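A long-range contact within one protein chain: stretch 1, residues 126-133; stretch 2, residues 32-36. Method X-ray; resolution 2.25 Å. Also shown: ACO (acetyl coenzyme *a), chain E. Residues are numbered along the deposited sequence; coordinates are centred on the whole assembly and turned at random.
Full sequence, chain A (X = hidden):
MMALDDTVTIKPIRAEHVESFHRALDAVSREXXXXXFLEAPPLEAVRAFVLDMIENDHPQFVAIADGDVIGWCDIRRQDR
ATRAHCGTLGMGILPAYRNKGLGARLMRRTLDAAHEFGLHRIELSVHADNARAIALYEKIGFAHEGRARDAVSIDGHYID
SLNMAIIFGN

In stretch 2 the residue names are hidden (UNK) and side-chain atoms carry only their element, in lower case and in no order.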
# COMPACT_ATOMS: atom_id res chain seq x y z
N VAL A 126 -9.23 -7.03 1.96
CA VAL A 126 -9.72 -8.25 2.54
C VAL A 126 -9.72 -9.40 1.50
O VAL A 126 -10.03 -9.17 0.32
CB VAL A 126 -11.14 -8.01 3.17
CG1 VAL A 126 -12.20 -7.56 2.08
CG2 VAL A 126 -11.62 -9.16 3.91
N HIS A 127 -9.37 -10.62 1.93
CA HIS A 127 -9.44 -11.76 1.05
C HIS A 127 -10.85 -11.99 0.57
O HIS A 127 -11.81 -11.95 1.36
CB HIS A 127 -8.84 -13.05 1.68
CG HIS A 127 -7.41 -12.95 2.10
ND1 HIS A 127 -6.79 -13.91 2.86
CD2 HIS A 127 -6.47 -11.99 1.90
CE1 HIS A 127 -5.55 -13.54 3.14
NE2 HIS A 127 -5.35 -12.35 2.60
N ALA A 128 -10.99 -12.26 -0.73
CA ALA A 128 -12.33 -12.36 -1.36
C ALA A 128 -13.16 -13.49 -0.76
O ALA A 128 -14.41 -13.48 -0.81
CB ALA A 128 -12.29 -12.47 -2.91
N ASP A 129 -12.46 -14.46 -0.21
CA ASP A 129 -13.11 -15.58 0.42
C ASP A 129 -13.31 -15.43 1.97
O ASP A 129 -13.90 -16.29 2.60
CB ASP A 129 -12.41 -16.88 0.02
CG ASP A 129 -10.96 -16.99 0.58
OD1 ASP A 129 -10.45 -16.02 1.22
OD2 ASP A 129 -10.30 -18.07 0.38
N ASN A 130 -12.92 -14.28 2.55
CA ASN A 130 -13.13 -14.06 3.98
C ASN A 130 -14.55 -13.51 4.21
O ASN A 130 -14.71 -12.30 4.41
CB ASN A 130 -12.11 -13.06 4.50
CG ASN A 130 -12.07 -12.97 6.02
OD1 ASN A 130 -12.97 -13.40 6.72
ND2 ASN A 130 -10.97 -12.45 6.55
N ALA A 131 -15.58 -14.34 4.10
CA ALA A 131 -16.99 -13.77 4.05
C ALA A 131 -17.45 -13.10 5.37
O ALA A 131 -18.28 -12.14 5.39
CB ALA A 131 -18.01 -14.90 3.56
N ARG A 132 -16.94 -13.61 6.50
CA ARG A 132 -17.24 -13.03 7.75
C ARG A 132 -16.70 -11.55 7.91
O ARG A 132 -17.44 -10.69 8.40
CB ARG A 132 -16.78 -13.93 8.91
CG ARG A 132 -16.77 -13.16 10.21
CD ARG A 132 -16.73 -14.06 11.40
NE ARG A 132 -16.01 -15.23 10.96
CZ ARG A 132 -14.78 -15.40 11.31
NH1 ARG A 132 -14.35 -14.46 12.11
NH2 ARG A 132 -14.05 -16.44 10.96
N ALA A 133 -15.42 -11.31 7.51
CA ALA A 133 -14.83 -9.98 7.56
C ALA A 133 -15.58 -9.14 6.59
O ALA A 133 -15.98 -8.06 6.97
CB ALA A 133 -13.26 -9.95 7.21
N UNK A 32 -2.99 -18.66 9.17
CA UNK A 32 -2.69 -18.52 7.75
C UNK A 32 -3.93 -18.45 6.86
O UNK A 32 -3.88 -18.90 5.72
c UNK A 32 -1.73 -19.61 7.25
n UNK A 32 3.08 -20.66 5.05
c UNK A 32 1.89 -20.97 5.54
c UNK A 32 0.35 -21.02 7.47
n UNK A 32 1.01 -21.61 4.76
n UNK A 32 1.62 -20.68 6.78
c UNK A 32 -0.43 -19.77 8.02
N UNK A 33 -5.04 -17.89 7.32
CA UNK A 33 -6.22 -17.75 6.42
C UNK A 33 -6.72 -16.35 6.22
O UNK A 33 -7.32 -16.05 5.22
c UNK A 33 -7.40 -18.70 6.78
c UNK A 33 -8.07 -20.84 7.86
n UNK A 33 -10.30 -21.48 8.61
c UNK A 33 -9.57 -20.50 7.72
c UNK A 33 -7.19 -19.59 7.95
N UNK A 34 -6.46 -15.47 7.15
CA UNK A 34 -7.08 -14.18 7.14
C UNK A 34 -6.12 -13.01 6.95
O UNK A 34 -6.39 -12.11 6.21
c UNK A 34 -8.68 -15.20 8.83
c UNK A 34 -7.88 -13.99 8.42
c UNK A 34 -8.29 -15.96 9.94
c UNK A 34 -10.60 -16.69 8.54
c UNK A 34 -10.20 -17.41 9.68
o UNK A 34 -10.91 -18.50 10.12
c UNK A 34 -9.06 -17.07 10.40
c UNK A 34 -9.85 -15.59 8.13
N UNK A 35 -5.00 -13.01 7.65
CA UNK A 35 -4.10 -11.85 7.66
C UNK A 35 -3.08 -11.89 6.54
O UNK A 35 -2.78 -12.96 6.02
c UNK A 35 -5.19 -10.44 10.09
c UNK A 35 -3.36 -11.81 9.05
c UNK A 35 -3.45 -11.48 11.60
c UNK A 35 -4.24 -11.61 10.28
N UNK A 36 -2.48 -10.77 6.24
CA UNK A 36 -1.44 -10.72 5.22
C UNK A 36 -0.02 -11.04 5.70
O UNK A 36 0.92 -11.13 4.89
o UNK A 36 -0.70 -8.40 5.35
c UNK A 36 -1.37 -9.34 4.52
N1A ACO E . -20.61 -15.43 5.97
C2A ACO E . -21.36 -14.34 5.91
N3A ACO E . -21.57 -13.57 7.00
C4A ACO E . -21.05 -13.92 8.20
C5A ACO E . -20.21 -15.08 8.34
C6A ACO E . -20.01 -15.86 7.12
N6A ACO E . -19.17 -16.98 7.25
N7A ACO E . -19.86 -15.21 9.68
C8A ACO E . -20.38 -14.19 10.35
N9A ACO E . -21.11 -13.45 9.47
C1B ACO E . -21.79 -12.23 9.82
C2B ACO E . -22.51 -12.21 11.16
O2B ACO E . -23.87 -12.62 10.87
C3B ACO E . -22.32 -10.72 11.44
O3B ACO E . -23.17 -9.97 10.56
P3B ACO E . -24.72 -9.52 10.86
O7A ACO E . -25.67 -10.72 10.92
O8A ACO E . -24.91 -8.73 9.57
O9A ACO E . -24.69 -8.94 12.24
C4B ACO E . -20.92 -10.36 10.95
O4B ACO E . -20.69 -11.27 9.88
C5B ACO E . -19.84 -10.62 12.04
O5B ACO E . -19.92 -9.57 12.99
P1A ACO E . -19.14 -9.53 14.33
O1A ACO E . -19.17 -8.09 14.69
O2A ACO E . -19.87 -10.64 15.06
O3A ACO E . -17.67 -9.99 13.83
P2A ACO E . -16.46 -10.57 14.63
O4A ACO E . -16.41 -10.34 16.10
O5A ACO E . -16.41 -12.01 14.17
O6A ACO E . -15.22 -9.72 13.96
CBP ACO E . -13.54 -10.31 12.29
CCP ACO E . -14.98 -9.84 12.55
CDP ACO E . -13.42 -10.59 10.75
CEP ACO E . -12.52 -9.27 12.74
CAP ACO E . -13.14 -11.58 13.14
OAP ACO E . -14.07 -12.58 12.78
C9P ACO E . -11.77 -12.19 12.97
O9P ACO E . -10.85 -11.80 13.68
N8P ACO E . -11.59 -13.16 12.06
C7P ACO E . -10.22 -13.67 11.83
C6P ACO E . -9.24 -12.60 11.39
C5P ACO E . -9.66 -11.65 10.30
O5P ACO E . -10.34 -11.99 9.34
N4P ACO E . -9.17 -10.40 10.40
C3P ACO E . -9.74 -9.32 9.62
C2P ACO E . -9.42 -9.53 8.16
S1P ACO E . -7.68 -9.31 7.89
C ACO E . -8.29 -8.73 6.45
O ACO E . -9.42 -8.31 6.45
CH3 ACO E . -7.32 -8.68 5.30
O HOH W 1 -10.35 -15.69 4.17
O HOH W 2 -8.85 -11.36 4.92

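Position 32 carries seven side-chain atoms: three carbons in a row, a nitrogen, then a carbon bearing two more nitrogens. Its CA-to-CB bond points away from stretch 1, which it does not touch. The guanidinium identifies Arg 32. The residue leaves helical geometry with a positive phi of 57°, ending the preceding helix.

Position 33 has four carbons in an unbranched row ending in a single nitrogen. This side chain makes no contact with stretch 1, so the residue takes part through its backbone carbonyl. His 127, whose CA-to-CB bond points toward stretch 2, donates from ND1 to O of position 33 over 3.2 Å; the acceptor lies at the edge of the imidazole, near its plane, although the N-H...O angle of 136° is well short of linear. The unbranched chain with its terminal nitrogen is that of Lys 33.

At position 34, one carbon leads to a ring of six carbons bearing one oxygen, a phenol. The side chain touches Asn 130 and Arg 132, and CB itself lies 3.9 Å from Asn 130 ND2. The backbone also takes part, as O of position 34 sits over one face of the His 127 ring, 3.5 Å from His 127 CE1. The residue is Tyr 34. Its CD2 lies 3.7 Å from Asn 130 ND2, and its OH is 3.8 Å from Arg 132 NH2, near the plane of the guanidinium. Over one face of the ring lies C7P of the acetyl coenzyme A.

Position 35 shows four carbons, forked at the second. Its CA-to-CB bond points away from stretch 1, toward which it offers its carbonyl, with O of position 35 lying 4.0 Å from His 127 CE1. The fork makes it Leu 35, and its side chain instead reaches the cofactor, with CD2 3.5 Å from S1P.

Position 36 holds one carbon and one oxygen, a small hydroxyl side chain that lies beyond contact distance of stretch 1: Ser 36.

The contact thus rests on a histidine set among three successive carbonyls, with the tyrosine side chain reaching Asn 130 and Arg 132, and on bridging water. Water 2 donates to Tyr 34 O (2.9 Å) and accepts from His 127 N (3.1 Å) and Asn 130 ND2 (2.9 Å), while water 1 donates to Lys 33 O (3.2 Å) and Asp 129 OD1 (3.0 Å). Asn 130 links this network to the cofactor: ND2 donates to O5P of acetyl coenzyme A at 2.9 Å, while OD1 caps the helix by accepting a weak bond from Ala 133 N at 3.3 Å. The cofactor therefore packs against both stretches.

Stretch 2, residues 32-36: RKYLS
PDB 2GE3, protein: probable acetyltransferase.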